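Local coordinates for protein lipoxygenase (PDB 5EK8) that probably dioxygenates polyunsaturated fatty acids as a 9R-lipoxygenase, using a non-heme iron centre to add both atoms of molecular oxygen, at residues A[329-332]-A[337-340]; A[262-267]-A[506-511]; A[226-231]-A[610-615]; A[446-449]-A[453-456]. All blocks are in the same frame, centred on the assembly; numbering follows the deposited sequence.

Interaction 1 (A[329-332]-A[337-340])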
loop_
_atom_site.group_PDB
_atom_site.type_symbol
_atom_site.label_atom_id
_atom_site.label_comp_id
_atom_site.label_asym_id
_atom_site.label_seq_id
_atom_site.Cartn_x
_atom_site.Cartn_y
_atom_site.Cartn_z
ATOM N N GLU A 329 29.516 -19.242 -9.059
ATOM C CA GLU A 329 30.818 -18.628 -8.857
ATOM C C GLU A 329 30.882 -18.081 -7.443
ATOM O O GLU A 329 29.840 -17.814 -6.832
ATOM C CB GLU A 329 31.055 -17.511 -9.873
ATOM C CG GLU A 329 30.611 -17.837 -11.288
ATOM C CD GLU A 329 30.153 -16.597 -12.054
ATOM O OE1 GLU A 329 29.894 -15.557 -11.406
ATOM O OE2 GLU A 329 30.051 -16.665 -13.301
ATOM N N VAL A 330 32.100 -17.917 -6.933
ATOM C CA VAL A 330 32.325 -17.457 -5.564
ATOM C C VAL A 330 33.221 -16.221 -5.529
ATOM O O VAL A 330 34.248 -16.171 -6.208
ATOM C CB VAL A 330 32.962 -18.569 -4.706
ATOM C CG1 VAL A 330 33.135 -18.114 -3.271
ATOM C CG2 VAL A 330 32.108 -19.816 -4.754
ATOM N N TYR A 331 32.837 -15.225 -4.734
ATOM C CA TYR A 331 33.603 -13.987 -4.663
ATOM C C TYR A 331 33.829 -13.529 -3.225
ATOM O O TYR A 331 32.891 -13.414 -2.448
ATOM C CB TYR A 331 32.902 -12.891 -5.472
ATOM C CG TYR A 331 32.747 -13.254 -6.932
ATOM C CD1 TYR A 331 33.835 -13.213 -7.794
ATOM C CD2 TYR A 331 31.521 -13.659 -7.443
ATOM C CE1 TYR A 331 33.704 -13.559 -9.125
ATOM C CE2 TYR A 331 31.380 -14.007 -8.775
ATOM C CZ TYR A 331 32.476 -13.955 -9.611
ATOM O OH TYR A 331 32.346 -14.298 -10.938
ATOM N N THR A 332 35.088 -13.271 -2.886
ATOM C CA THR A 332 35.466 -12.807 -1.554
ATOM C C THR A 332 35.890 -11.332 -1.609
ATOM O O THR A 332 36.175 -10.813 -2.690
ATOM C CB THR A 332 36.602 -13.675 -0.979
ATOM O OG1 THR A 332 37.793 -13.504 -1.761
ATOM C CG2 THR A 332 36.195 -15.130 -0.994
ATOM N N GLU A 337 37.602 -6.055 -8.352
ATOM C CA GLU A 337 36.503 -5.490 -9.118
ATOM C C GLU A 337 35.394 -6.514 -9.305
ATOM O O GLU A 337 34.234 -6.143 -9.452
ATOM C CB GLU A 337 36.986 -4.962 -10.477
ATOM C CG GLU A 337 37.050 -5.987 -11.599
ATOM C CD GLU A 337 38.318 -6.820 -11.566
ATOM O OE1 GLU A 337 39.078 -6.713 -10.578
ATOM O OE2 GLU A 337 38.560 -7.570 -12.537
ATOM N N LYS A 338 35.736 -7.799 -9.291
ATOM C CA LYS A 338 34.708 -8.828 -9.388
ATOM C C LYS A 338 33.959 -8.919 -8.066
ATOM O O LYS A 338 32.781 -9.286 -8.033
ATOM C CB LYS A 338 35.308 -10.176 -9.793
ATOM C CG LYS A 338 35.622 -10.238 -11.286
ATOM C CD LYS A 338 35.678 -11.654 -11.821
ATOM C CE LYS A 338 35.244 -11.693 -13.285
ATOM N NZ LYS A 338 35.762 -10.522 -14.055
ATOM N N TRP A 339 34.635 -8.552 -6.984
ATOM C CA TRP A 339 33.970 -8.389 -5.697
ATOM C C TRP A 339 32.977 -7.225 -5.759
ATOM O O TRP A 339 31.809 -7.370 -5.377
ATOM C CB TRP A 339 34.994 -8.170 -4.581
ATOM C CG TRP A 339 34.383 -7.822 -3.257
ATOM C CD1 TRP A 339 34.571 -6.675 -2.547
ATOM C CD2 TRP A 339 33.475 -8.625 -2.487
ATOM N NE1 TRP A 339 33.847 -6.715 -1.380
ATOM C CE2 TRP A 339 33.161 -7.900 -1.322
ATOM C CE3 TRP A 339 32.901 -9.887 -2.669
ATOM C CZ2 TRP A 339 32.301 -8.393 -0.344
ATOM C CZ3 TRP A 339 32.045 -10.375 -1.698
ATOM C CH2 TRP A 339 31.753 -9.629 -0.551
ATOM N N LEU A 340 33.439 -6.076 -6.253
ATOM C CA LEU A 340 32.563 -4.906 -6.388
ATOM C C LEU A 340 31.341 -5.186 -7.277
ATOM O O LEU A 340 30.205 -4.800 -6.957
ATOM C CB LEU A 340 33.351 -3.718 -6.948
ATOM C CG LEU A 340 34.397 -3.105 -6.012
ATOM C CD1 LEU A 340 35.459 -2.352 -6.798
ATOM C CD2 LEU A 340 33.725 -2.198 -4.997
#
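W339 lies against the end of strand 329-331, at Y331, and the first loop residue, T332, where the chain passes from an outer strand of the antiparallel sheet through a short loop into the long helix 337-377 of the lipoxygenase fold. One face of the indole carries the carbonyl of T332: its C lies 3.4 Å above the ring plane, displaced toward the rim, and T332 O is 3.4 Å from W339 CE3. Y331 O approaches the six-membered ring obliquely, 3.2 Å from W339 CZ3. Apolar contact is added by Y331 CB, 4.1 Å from W339 CE3. With CG anti to the backbone N (chi1 173°) the indole extends from the helix toward the strand end, and chi2 turns its six-membered ring to T332.

The phenol of Y331 meets the first turn of the helix differently. Over one of its faces sits K338 O, 4.0 Å above the plane and off centre, while K338 CB touches Y331 CE1 at 3.8 Å; farther out, the lysine chain bends at chi3 and chi4 and its end turns away.

Second-shell groups fix both rings. W339 NE1 donates to D247, and the indole also packs on P306 and I309 of strand 303-313, to which Y331 and E329 bond through their backbones. The connecting loop is tied back by T332 OG1 with N334 and by T332 N with D335. On the strand itself, Y331 OH gives its proton to E329 OE1 at 2.8 Å, reaching that oxygen from above the carboxylate plane.

Interaction 2 (A[262-267]-A[506-511])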
loop_
_atom_site.group_PDB
_atom_site.type_symbol
_atom_site.label_atom_id
_atom_site.label_comp_id
_atom_site.label_asym_id
_atom_site.label_seq_id
_atom_site.Cartn_x
_atom_site.Cartn_y
_atom_site.Cartn_z
ATOM N N LEU A 262 15.955 -9.670 6.312
ATOM C CA LEU A 262 15.813 -10.536 7.473
ATOM C C LEU A 262 16.759 -11.710 7.277
ATOM O O LEU A 262 16.434 -12.673 6.588
ATOM C CB LEU A 262 14.366 -11.007 7.643
ATOM C CG LEU A 262 13.911 -11.495 9.022
ATOM C CD1 LEU A 262 12.395 -11.479 9.109
ATOM C CD2 LEU A 262 14.420 -12.889 9.308
ATOM N N LEU A 263 17.938 -11.615 7.880
ATOM C CA LEU A 263 19.020 -12.558 7.613
ATOM C C LEU A 263 18.781 -13.972 8.142
ATOM O O LEU A 263 17.973 -14.198 9.045
ATOM C CB LEU A 263 20.329 -12.022 8.198
ATOM C CG LEU A 263 20.905 -10.752 7.572
ATOM C CD1 LEU A 263 22.309 -10.535 8.090
ATOM C CD2 LEU A 263 20.899 -10.827 6.053
ATOM N N LYS A 264 19.500 -14.924 7.560
ATOM C CA LYS A 264 19.505 -16.288 8.060
ATOM C C LYS A 264 20.782 -16.523 8.861
ATOM O O LYS A 264 21.880 -16.198 8.416
ATOM C CB LYS A 264 19.384 -17.293 6.911
ATOM C CG LYS A 264 18.115 -17.118 6.086
ATOM C CD LYS A 264 17.818 -18.326 5.205
ATOM C CE LYS A 264 18.679 -18.348 3.953
ATOM N NZ LYS A 264 18.240 -19.414 3.004
ATOM N N ARG A 265 20.612 -17.063 10.061
ATOM C CA ARG A 265 21.702 -17.384 10.964
ATOM C C ARG A 265 22.028 -18.869 10.857
ATOM O O ARG A 265 21.139 -19.691 10.622
ATOM C CB ARG A 265 21.314 -17.010 12.397
ATOM C CG ARG A 265 22.448 -16.998 13.400
ATOM C CD ARG A 265 21.978 -16.355 14.699
ATOM N NE ARG A 265 23.093 -16.006 15.575
ATOM C CZ ARG A 265 22.988 -15.223 16.645
ATOM N NH1 ARG A 265 21.813 -14.700 16.970
ATOM N NH2 ARG A 265 24.058 -14.958 17.388
ATOM N N SER A 266 23.298 -19.215 11.020
ATOM C CA SER A 266 23.705 -20.612 10.967
ATOM C C SER A 266 23.389 -21.306 12.286
ATOM O O SER A 266 23.443 -20.692 13.351
ATOM C CB SER A 266 25.193 -20.732 10.642
ATOM O OG SER A 266 25.642 -22.069 10.788
ATOM N N LYS A 267 23.049 -22.588 12.208
ATOM C CA LYS A 267 22.677 -23.342 13.397
ATOM C C LYS A 267 23.916 -23.821 14.143
ATOM O O LYS A 267 23.923 -23.891 15.370
ATOM C CB LYS A 267 21.785 -24.526 13.024
ATOM C CG LYS A 267 20.453 -24.123 12.416
ATOM C CD LYS A 267 19.713 -25.321 11.842
ATOM C CE LYS A 267 18.468 -24.874 11.083
ATOM N NZ LYS A 267 17.695 -26.016 10.521
ATOM N N MET A 506 11.355 -16.573 -1.049
ATOM C CA MET A 506 11.332 -16.306 0.389
ATOM C C MET A 506 11.266 -17.583 1.222
ATOM O O MET A 506 11.067 -17.530 2.438
ATOM C CB MET A 506 10.158 -15.389 0.750
ATOM C CG MET A 506 10.265 -13.988 0.166
ATOM S SD MET A 506 11.928 -13.303 0.294
ATOM C CE MET A 506 12.140 -13.236 2.072
ATOM N N ALA A 507 11.441 -18.726 0.569
ATOM C CA ALA A 507 11.456 -20.001 1.272
ATOM C C ALA A 507 12.892 -20.461 1.480
ATOM O O ALA A 507 13.695 -20.461 0.549
ATOM C CB ALA A 507 10.654 -21.048 0.508
ATOM N N ASN A 508 13.213 -20.837 2.712
ATOM C CA ASN A 508 14.549 -21.310 3.045
ATOM C C ASN A 508 14.735 -22.781 2.680
ATOM O O ASN A 508 13.988 -23.652 3.136
ATOM C CB ASN A 508 14.835 -21.091 4.531
ATOM C CG ASN A 508 16.242 -21.497 4.921
ATOM O OD1 ASN A 508 17.115 -21.656 4.069
ATOM N ND2 ASN A 508 16.469 -21.664 6.218
ATOM N N THR A 509 15.740 -23.048 1.853
ATOM C CA THR A 509 16.028 -24.400 1.393
ATOM C C THR A 509 17.244 -24.951 2.127
ATOM O O THR A 509 17.564 -26.135 2.032
ATOM C CB THR A 509 16.287 -24.437 -0.127
ATOM O OG1 THR A 509 15.294 -23.656 -0.804
ATOM C CG2 THR A 509 16.245 -25.866 -0.654
ATOM N N ASP A 510 17.920 -24.080 2.867
ATOM C CA ASP A 510 19.137 -24.460 3.570
ATOM C C ASP A 510 18.866 -25.249 4.848
ATOM O O ASP A 510 17.979 -24.911 5.632
ATOM C CB ASP A 510 19.961 -23.217 3.896
ATOM C CG ASP A 510 20.545 -22.568 2.657
ATOM O OD1 ASP A 510 20.718 -21.328 2.656
ATOM O OD2 ASP A 510 20.828 -23.304 1.687
ATOM N N SER A 511 19.645 -26.306 5.045
ATOM C CA SER A 511 19.532 -27.141 6.232
ATOM C C SER A 511 20.345 -26.541 7.373
ATOM O O SER A 511 19.977 -26.653 8.545
ATOM C CB SER A 511 20.004 -28.564 5.930
ATOM O OG SER A 511 19.489 -29.021 4.690
#
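K264 and N508 carry the hydrogen bonding of this contact, with K267 and S511 at its outer end. The two runs travel almost the same way, 19° apart, before 506-511 leads into strand 513-515, which turns back to pair antiparallel with strand 264-266. K264 NZ donates to N508 OD1 at 2.7 Å, coming from above the carbonyl plane. D510 N reaches that oxygen from the opposite face at 2.8 Å, closing an Asx turn, so one amide oxygen is gripped on both sides. The other arm of the amide, N508 ND2, donates to Y513 O. K267, extended beyond CG, brings NZ to 3.1 Å from S511 O.

The ionic part is the salt bridge of K264 NZ with D510 OD1, 3.2 Å long, the ammonium again lying out of the carboxylate plane. D510 OD1 has a second cation in K274, and K267 NZ pairs with E514.

Nonpolar contact is slight: K264 CD lies 3.6 Å from N508 CG, and the bend at chi3 (-78°) beyond it turns CE and the ammonium in toward N508 OD1 and D510. A methionine in place of K264 would probably leave N508 OD1 with the D510 N-H of its own Asx turn but no donor from 262-267, and take one cation from D510, leaving K274.

Lysine ammoniums donating to an amide oxygen, a backbone carbonyl and a carboxylate make this a polar surface contact, held by charge and turn geometry more than buried area.

Interaction 3 (A[226-231]-A[610-615])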
loop_
_atom_site.group_PDB
_atom_site.type_symbol
_atom_site.label_atom_id
_atom_site.label_comp_id
_atom_site.label_asym_id
_atom_site.label_seq_id
_atom_site.Cartn_x
_atom_site.Cartn_y
_atom_site.Cartn_z
ATOM N N ALA A 226 22.772 13.229 -14.622
ATOM C CA ALA A 226 22.956 14.665 -14.426
ATOM C C ALA A 226 21.642 15.433 -14.497
ATOM O O ALA A 226 21.403 16.336 -13.692
ATOM C CB ALA A 226 23.932 15.215 -15.454
ATOM N N ASP A 227 20.794 15.070 -15.456
ATOM C CA ASP A 227 19.559 15.814 -15.699
ATOM C C ASP A 227 18.523 15.647 -14.581
ATOM O O ASP A 227 17.602 16.460 -14.460
ATOM C CB ASP A 227 18.953 15.410 -17.045
ATOM C CG ASP A 227 19.679 16.047 -18.221
ATOM O OD1 ASP A 227 20.589 16.869 -17.985
ATOM O OD2 ASP A 227 19.338 15.736 -19.382
ATOM N N TYR A 228 18.670 14.603 -13.770
ATOM C CA TYR A 228 17.862 14.461 -12.560
ATOM C C TYR A 228 18.663 14.935 -11.354
ATOM O O TYR A 228 19.890 14.931 -11.390
ATOM C CB TYR A 228 17.414 13.011 -12.346
ATOM C CG TYR A 228 16.395 12.491 -13.336
ATOM C CD1 TYR A 228 15.054 12.830 -13.229
ATOM C CD2 TYR A 228 16.773 11.633 -14.360
ATOM C CE1 TYR A 228 14.121 12.342 -14.128
ATOM C CE2 TYR A 228 15.848 11.141 -15.263
ATOM C CZ TYR A 228 14.525 11.498 -15.145
ATOM O OH TYR A 228 13.608 11.007 -16.044
ATOM N N PRO A 229 17.973 15.368 -10.289
ATOM C CA PRO A 229 18.676 15.714 -9.048
ATOM C C PRO A 229 19.447 14.529 -8.476
ATOM O O PRO A 229 19.109 13.391 -8.776
ATOM C CB PRO A 229 17.545 16.149 -8.101
ATOM C CG PRO A 229 16.275 15.760 -8.772
ATOM C CD PRO A 229 16.552 15.740 -10.236
ATOM N N PRO A 230 20.483 14.792 -7.669
ATOM C CA PRO A 230 21.262 13.698 -7.079
ATOM C C PRO A 230 20.489 12.962 -5.990
ATOM O O PRO A 230 19.495 13.485 -5.491
ATOM C CB PRO A 230 22.479 14.417 -6.492
ATOM C CG PRO A 230 21.979 15.782 -6.176
ATOM C CD PRO A 230 21.003 16.113 -7.273
ATOM N N ASN A 231 20.944 11.764 -5.636
ATOM C CA ASN A 231 20.334 11.002 -4.552
ATOM C C ASN A 231 21.320 10.865 -3.410
ATOM O O ASN A 231 22.392 11.464 -3.441
ATOM C CB ASN A 231 19.884 9.618 -5.023
ATOM C CG ASN A 231 21.038 8.641 -5.132
ATOM O OD1 ASN A 231 22.100 8.974 -5.657
ATOM N ND2 ASN A 231 20.837 7.429 -4.623
ATOM N N GLU A 610 14.956 2.753 -19.991
ATOM C CA GLU A 610 14.780 2.074 -18.712
ATOM C C GLU A 610 15.432 2.859 -17.581
ATOM O O GLU A 610 14.893 2.940 -16.478
ATOM C CB GLU A 610 15.359 0.663 -18.755
ATOM C CG GLU A 610 14.488 -0.352 -19.470
ATOM C CD GLU A 610 14.990 -1.773 -19.289
ATOM O OE1 GLU A 610 14.188 -2.714 -19.469
ATOM O OE2 GLU A 610 16.186 -1.943 -18.967
ATOM N N ALA A 611 16.601 3.430 -17.863
ATOM C CA ALA A 611 17.354 4.190 -16.869
ATOM C C ALA A 611 16.598 5.442 -16.432
ATOM O O ALA A 611 16.356 5.681 -15.231
ATOM C CB ALA A 611 18.714 4.565 -17.421
ATOM N N THR A 612 16.220 6.241 -17.423
ATOM C CA THR A 612 15.510 7.472 -17.140
ATOM C C THR A 612 14.189 7.170 -16.448
ATOM O O THR A 612 13.817 7.872 -15.513
ATOM C CB THR A 612 15.265 8.315 -18.413
ATOM O OG1 THR A 612 14.553 9.510 -18.063
ATOM C CG2 THR A 612 14.483 7.545 -19.461
ATOM N N ASN A 613 13.497 6.113 -16.871
ATOM C CA ASN A 613 12.244 5.768 -16.209
ATOM C C ASN A 613 12.464 5.316 -14.767
ATOM O O ASN A 613 11.663 5.634 -13.885
ATOM C CB ASN A 613 11.498 4.696 -17.000
ATOM C CG ASN A 613 10.749 5.274 -18.182
ATOM O OD1 ASN A 613 9.602 5.705 -18.054
ATOM N ND2 ASN A 613 11.403 5.310 -19.336
ATOM N N GLN A 614 13.553 4.587 -14.531
ATOM C CA GLN A 614 13.940 4.186 -13.178
ATOM C C GLN A 614 14.059 5.398 -12.264
ATOM O O GLN A 614 13.327 5.526 -11.264
ATOM C CB GLN A 614 15.269 3.425 -13.195
ATOM C CG GLN A 614 15.835 3.121 -11.807
ATOM C CD GLN A 614 17.212 2.468 -11.863
ATOM O OE1 GLN A 614 17.610 1.921 -12.892
ATOM N NE2 GLN A 614 17.947 2.527 -10.755
ATOM N N VAL A 615 14.975 6.296 -12.623
ATOM C CA VAL A 615 15.221 7.478 -11.802
ATOM C C VAL A 615 13.958 8.334 -11.655
ATOM O O VAL A 615 13.637 8.815 -10.562
ATOM C CB VAL A 615 16.358 8.332 -12.380
ATOM C CG1 VAL A 615 16.688 9.485 -11.436
ATOM C CG2 VAL A 615 17.586 7.463 -12.625
#
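Y228 and V615 mark the nearest approach of the two backbones, their CA atoms 7.5 Å apart. Segment 226-231 leaves the end of helix 221-227 and runs through two prolines to N231, which caps the next helix, 232-239; segment 610-615 is regular helix throughout, part of 608-623. From the linker the tyrosine side chain reaches across to the helix, with CG anti to its own carbonyl carbon (chi1 -69°).

Two residues one turn apart receive it. V615 puts CG1 over one face of the ring in a CH-pi contact, 4.0 Å from the ring centroid and 29° off the normal, and 3.6 Å from Y228 CG. At the far end, T612 OG1 lies in the ring plane and shares a 2.7 Å hydrogen bond with Y228 OH, in which either hydroxyl could be the donor. The phenol is thus covered on a face and tied at its tip, and its buried oxygen has a polar partner.

T612 OG1 bonds in addition to H208 of helix 188-214. I204 and K205 of that helix pack on Y228, and I224 of helix 221-227 touches T612, so the tyrosine is wedged where the linker, helix 188-214 and helix 608-623 converge.

Interaction 4 (A[446-449]-A[453-456])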
loop_
_atom_site.group_PDB
_atom_site.type_symbol
_atom_site.label_atom_id
_atom_site.label_comp_id
_atom_site.label_asym_id
_atom_site.label_seq_id
_atom_site.Cartn_x
_atom_site.Cartn_y
_atom_site.Cartn_z
ATOM N N ILE A 446 20.014 -7.511 15.346
ATOM C CA ILE A 446 21.206 -8.345 15.319
ATOM C C ILE A 446 22.367 -7.661 16.035
ATOM O O ILE A 446 23.097 -8.296 16.794
ATOM C CB ILE A 446 21.645 -8.670 13.880
ATOM C CG1 ILE A 446 20.483 -9.246 13.071
ATOM C CG2 ILE A 446 22.830 -9.623 13.887
ATOM C CD1 ILE A 446 20.895 -9.719 11.697
ATOM N N CYS A 447 22.531 -6.363 15.785
ATOM C CA CYS A 447 23.626 -5.597 16.372
ATOM C C CYS A 447 23.255 -4.127 16.570
ATOM O O CYS A 447 22.137 -3.716 16.268
ATOM C CB CYS A 447 24.871 -5.705 15.494
ATOM S SG CYS A 447 24.592 -5.222 13.779
ATOM N N ASP A 448 24.201 -3.341 17.078
ATOM C CA ASP A 448 23.970 -1.922 17.343
ATOM C C ASP A 448 23.712 -1.120 16.070
ATOM O O ASP A 448 22.952 -0.154 16.088
ATOM C CB ASP A 448 25.157 -1.323 18.100
ATOM C CG ASP A 448 25.083 -1.587 19.587
ATOM O OD1 ASP A 448 23.956 -1.574 20.125
ATOM O OD2 ASP A 448 26.143 -1.808 20.213
ATOM N N ASP A 449 24.345 -1.525 14.971
ATOM C CA ASP A 449 24.170 -0.847 13.690
ATOM C C ASP A 449 22.850 -1.218 13.018
ATOM O O ASP A 449 22.485 -0.644 11.989
ATOM C CB ASP A 449 25.336 -1.169 12.750
ATOM C CG ASP A 449 26.584 -0.356 13.062
ATOM O OD1 ASP A 449 26.646 0.268 14.143
ATOM O OD2 ASP A 449 27.511 -0.343 12.224
ATOM N N ALA A 453 15.775 -2.474 12.973
ATOM C CA ALA A 453 15.180 -3.300 14.014
ATOM C C ALA A 453 14.870 -2.478 15.258
ATOM O O ALA A 453 13.773 -2.561 15.811
ATOM C CB ALA A 453 16.093 -4.452 14.356
ATOM N N LYS A 454 15.845 -1.683 15.691
ATOM C CA LYS A 454 15.657 -0.782 16.823
ATOM C C LYS A 454 14.449 0.130 16.585
ATOM O O LYS A 454 13.529 0.207 17.417
ATOM C CB LYS A 454 16.925 0.049 17.058
ATOM C CG LYS A 454 18.149 -0.780 17.448
ATOM C CD LYS A 454 19.450 -0.055 17.119
ATOM C CE LYS A 454 20.097 0.567 18.349
ATOM N NZ LYS A 454 20.648 -0.468 19.270
ATOM N N ALA A 455 14.455 0.799 15.435
ATOM C CA ALA A 455 13.369 1.696 15.047
ATOM C C ALA A 455 12.004 1.010 15.100
ATOM O O ALA A 455 11.057 1.510 15.718
ATOM C CB ALA A 455 13.623 2.238 13.655
ATOM N N ALA A 456 11.932 -0.149 14.457
ATOM C CA ALA A 456 10.706 -0.927 14.344
ATOM C C ALA A 456 10.174 -1.361 15.703
ATOM O O ALA A 456 8.976 -1.274 15.957
ATOM C CB ALA A 456 10.937 -2.141 13.456
#
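D448 OD1 and K454 NZ form the polar link of this contact, a long salt bridge of 3.6 Å. It joins the loop ahead of helix 451-473 to that helix's first turn, so the chain closes on itself over a few residues. The CG of K454 is anti to its own carbonyl carbon, beside the backbone N, and the chain then kinks twice, at chi3 (102°) and chi4 (70°), folding the aliphatic part past the aspartate main chain. K454 CD and K454 CE each lie 3.7 Å from D448 O, and NZ is 3.9 Å from the same carbonyl oxygen. The ammonium therefore sits near a carboxylate oxygen and a carbonyl oxygen of one residue, and is probably drawn to both by charge, though with no hydrogen bond between the segments.

Cutting K454 back to an alanine is likely to leave D448 without its cation across this contact and its carboxylate freer to turn.

Beside the pair, D449 makes a salt bridge with K303, its carbonyl oxygen accepts from N256, and C447 packs on L255, all fastening the loop to its surroundings. I446 N is bonded to H450 just before the helix. A455 and A456 press on W572 and F564 of helix 549-574, the helix that supplies the iron ligands H570 and N574. Such a salt bridge between the loop before a helix and its first turn is local surface pairing, here at the start of helix 451-473 in the mostly helical lipoxygenase domain.

In the fold
Interaction 3 is buried, interaction 1 partly so, and interactions 2 and 4 lie at the surface. The chemistry follows: aromatic packing with a hydroxyl bond inside, an indole face against a backbone carbonyl at a strand-helix junction, lysine charges outside. Interactions 1 and 2 reach the same six-stranded sheet near its two ends, their centres about 22 Å apart. Interaction 4 touches interaction 2 through L263 CD1 and I446 CD1, 4.0 Å apart. Interactions 1 and 4 close short turns into helices; 2 and 3 join distant parts of the chain, 3 enclosing all the others in sequence. Helix 337-377, entered at interaction 1, carries the iron ligands H359 and H364 farther along.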